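Local coordinates for uncharacterized protein (PDB 5HBA) that forms the globular head domain of complement component C1q chain A, which probably recognises targets at the start of the classical complement pathway, at residues N32-F35 with Y41-C44. Numbering follows the deposited sequence.
Sequences NDDF and YFTC
The backbone N of Thr-43 donates to the carbonyl O of Asp-34 at 3.0 Å, and its N-H...O angle of 174° makes this a nearly straight bond. Next to this bond, Phe-35 and Phe-42 form an antiparallel non-hydrogen-bonded pair with CA atoms 4.5 Å apart, and both side chains emerge on the same face of the sheet. The Phe-35 ring does not stack on that of Phe-42; it lies over the backbone of strand 41-43. Because CG of Phe-35 stands anti to its own N (chi1 -153°), one face of the Phe-35 ring is turned onto the peptide between Tyr-41 and Phe-42: the carbonyl O of Tyr-41 sits 3.8 Å from the ring plane, over its centre, and CE2 of Phe-35 comes within 3.6 Å of the Phe-42 N. The apolar touch between the two phenylalanines is CD2 of Phe-35 against CB of Phe-42, at 3.7 Å. An alanine in place of Phe-35 would probably leave that peptide without its aromatic cover and the CB of Phe-42 without this apolar neighbour. The Phe-42 ring instead runs alongside Asp-34, whose CB approaches CE1 of Phe-42 obliquely at 3.3 Å, while the carboxylate and ring planes stand 76° apart. Both carboxylate oxygens of Asp-34 receive weak hydrogen bonds from ND2 of Asn-32, at 3.2 Å to OD1 and 3.4 Å to OD2. Beyond the two segments, Phe-6 meets both phenylalanine rings, and Tyr-50 and Phe-52 meet Phe-42 edge-to-face, which places this face of the pair in an aromatic interior. The bridge joins the short strand 35-36, at the edge of its sheet within the chain, to 41-43, which pairs in turn with 103-109: an antiparallel arrangement that belongs to the jelly-roll β-sandwich of the C1q/TNF fold.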
ATOM      1  N   ASN A  32     -14.547  -4.502  14.503  1.00 38.89           N
ATOM      2  CA  ASN A  32     -15.625  -5.468  14.562  1.00 39.14           C
ATOM      3  C   ASN A  32     -15.165  -6.791  15.160  1.00 37.18           C
ATOM      4  O   ASN A  32     -15.899  -7.773  15.115  1.00 41.69           O
ATOM      5  CB  ASN A  32     -16.193  -5.686  13.161  1.00 38.13           C
ATOM      6  CG  ASN A  32     -17.589  -6.250  13.181  1.00 41.60           C
ATOM      7  OD1 ASN A  32     -18.438  -5.800  13.953  1.00 44.42           O
ATOM      8  ND2 ASN A  32     -17.839  -7.249  12.337  1.00 39.18           N
ATOM      9  N   ASP A  33     -13.956  -6.806  15.723  1.00 36.58           N
ATOM     10  CA  ASP A  33     -13.352  -8.032  16.266  1.00 38.46           C
ATOM     11  C   ASP A  33     -13.368  -9.153  15.221  1.00 39.35           C
ATOM     12  O   ASP A  33     -13.847 -10.265  15.481  1.00 38.83           O
ATOM     13  CB  ASP A  33     -14.055  -8.466  17.565  1.00 38.52           C
ATOM     14  CG  ASP A  33     -13.293  -9.551  18.320  1.00 43.31           C
ATOM     15  OD1 ASP A  33     -12.051  -9.629  18.193  1.00 40.02           O
ATOM     16  OD2 ASP A  33     -13.940 -10.329  19.051  1.00 49.63           O
ATOM     17  N   ASP A  34     -12.844  -8.841  14.037  1.00 35.54           N
ATOM     18  CA  ASP A  34     -12.872  -9.756  12.908  1.00 33.43           C
ATOM     19  C   ASP A  34     -11.567 -10.519  12.734  1.00 31.94           C
ATOM     20  O   ASP A  34     -11.496 -11.459  11.935  1.00 31.64           O
ATOM     21  CB  ASP A  34     -13.124  -8.971  11.621  1.00 38.58           C
ATOM     22  CG  ASP A  34     -14.573  -8.582  11.442  1.00 39.41           C
ATOM     23  OD1 ASP A  34     -15.462  -9.359  11.842  1.00 41.65           O
ATOM     24  OD2 ASP A  34     -14.823  -7.495  10.885  1.00 45.07           O
ATOM     25  N   PHE A  35     -10.526 -10.093  13.441  1.00 27.99           N
ATOM     26  CA  PHE A  35      -9.210 -10.691  13.266  1.00 28.90           C
ATOM     27  C   PHE A  35      -8.739 -11.494  14.480  1.00 30.93           C
ATOM     28  O   PHE A  35      -8.778 -11.009  15.613  1.00 28.99           O
ATOM     29  CB  PHE A  35      -8.165  -9.618  12.946  1.00 30.22           C
ATOM     30  CG  PHE A  35      -7.008 -10.141  12.149  1.00 30.01           C
ATOM     31  CD1 PHE A  35      -5.978 -10.836  12.771  1.00 28.51           C
ATOM     32  CD2 PHE A  35      -6.966  -9.962  10.773  1.00 25.86           C
ATOM     33  CE1 PHE A  35      -4.921 -11.338  12.034  1.00 27.91           C
ATOM     34  CE2 PHE A  35      -5.915 -10.461  10.028  1.00 26.25           C
ATOM     35  CZ  PHE A  35      -4.894 -11.156  10.657  1.00 25.88           C
ATOM     36  N   TYR A  41      -5.847 -15.234  10.773  1.00 24.20           N
ATOM     37  CA  TYR A  41      -6.968 -15.072   9.830  1.00 27.15           C
ATOM     38  C   TYR A  41      -7.868 -13.882  10.135  1.00 27.12           C
ATOM     39  O   TYR A  41      -8.314 -13.706  11.270  1.00 27.23           O
ATOM     40  CB  TYR A  41      -7.888 -16.308   9.803  1.00 27.95           C
ATOM     41  CG  TYR A  41      -7.290 -17.592   9.284  1.00 28.18           C
ATOM     42  CD1 TYR A  41      -6.874 -17.709   7.962  1.00 26.96           C
ATOM     43  CD2 TYR A  41      -7.195 -18.712  10.108  1.00 27.26           C
ATOM     44  CE1 TYR A  41      -6.337 -18.891   7.486  1.00 29.15           C
ATOM     45  CE2 TYR A  41      -6.665 -19.897   9.643  1.00 29.96           C
ATOM     46  CZ  TYR A  41      -6.239 -19.981   8.333  1.00 30.35           C
ATOM     47  OH  TYR A  41      -5.714 -21.159   7.862  1.00 28.95           O
ATOM     48  N   PHE A  42      -8.170 -13.101   9.101  1.00 23.77           N
ATOM     49  CA  PHE A  42      -9.364 -12.270   9.106  1.00 24.77           C
ATOM     50  C   PHE A  42     -10.497 -13.185   8.685  1.00 31.00           C
ATOM     51  O   PHE A  42     -10.384 -13.878   7.673  1.00 28.21           O
ATOM     52  CB  PHE A  42      -9.249 -11.126   8.099  1.00 27.31           C
ATOM     53  CG  PHE A  42     -10.540 -10.391   7.868  1.00 25.75           C
ATOM     54  CD1 PHE A  42     -10.908  -9.336   8.694  1.00 27.48           C
ATOM     55  CD2 PHE A  42     -11.383 -10.748   6.823  1.00 27.75           C
ATOM     56  CE1 PHE A  42     -12.094  -8.652   8.484  1.00 29.71           C
ATOM     57  CE2 PHE A  42     -12.575 -10.069   6.611  1.00 28.23           C
ATOM     58  CZ  PHE A  42     -12.933  -9.023   7.446  1.00 28.15           C
ATOM     59  N   THR A  43     -11.581 -13.197   9.456  1.00 28.28           N
ATOM     60  CA  THR A  43     -12.777 -13.952   9.089  1.00 27.78           C
ATOM     61  C   THR A  43     -13.947 -12.993   8.901  1.00 28.19           C
ATOM     62  O   THR A  43     -14.346 -12.292   9.829  1.00 30.45           O
ATOM     63  CB  THR A  43     -13.161 -14.994  10.164  1.00 31.78           C
ATOM     64  OG1 THR A  43     -12.106 -15.956  10.302  1.00 31.54           O
ATOM     65  CG2 THR A  43     -14.459 -15.721   9.765  1.00 34.11           C
ATOM     66  N   CYS A  44     -14.496 -12.976   7.694  1.00 27.82           N
ATOM     67  CA  CYS A  44     -15.603 -12.090   7.357  1.00 28.62           C
ATOM     68  C   CYS A  44     -16.878 -12.402   8.159  1.00 31.29           C
ATOM     69  O   CYS A  44     -17.382 -13.531   8.127  1.00 31.27           O
ATOM     70  CB  CYS A  44     -15.893 -12.204   5.856  1.00 29.62           C
ATOM     71  SG  CYS A  44     -17.210 -11.123   5.238  1.00 30.70           S
TER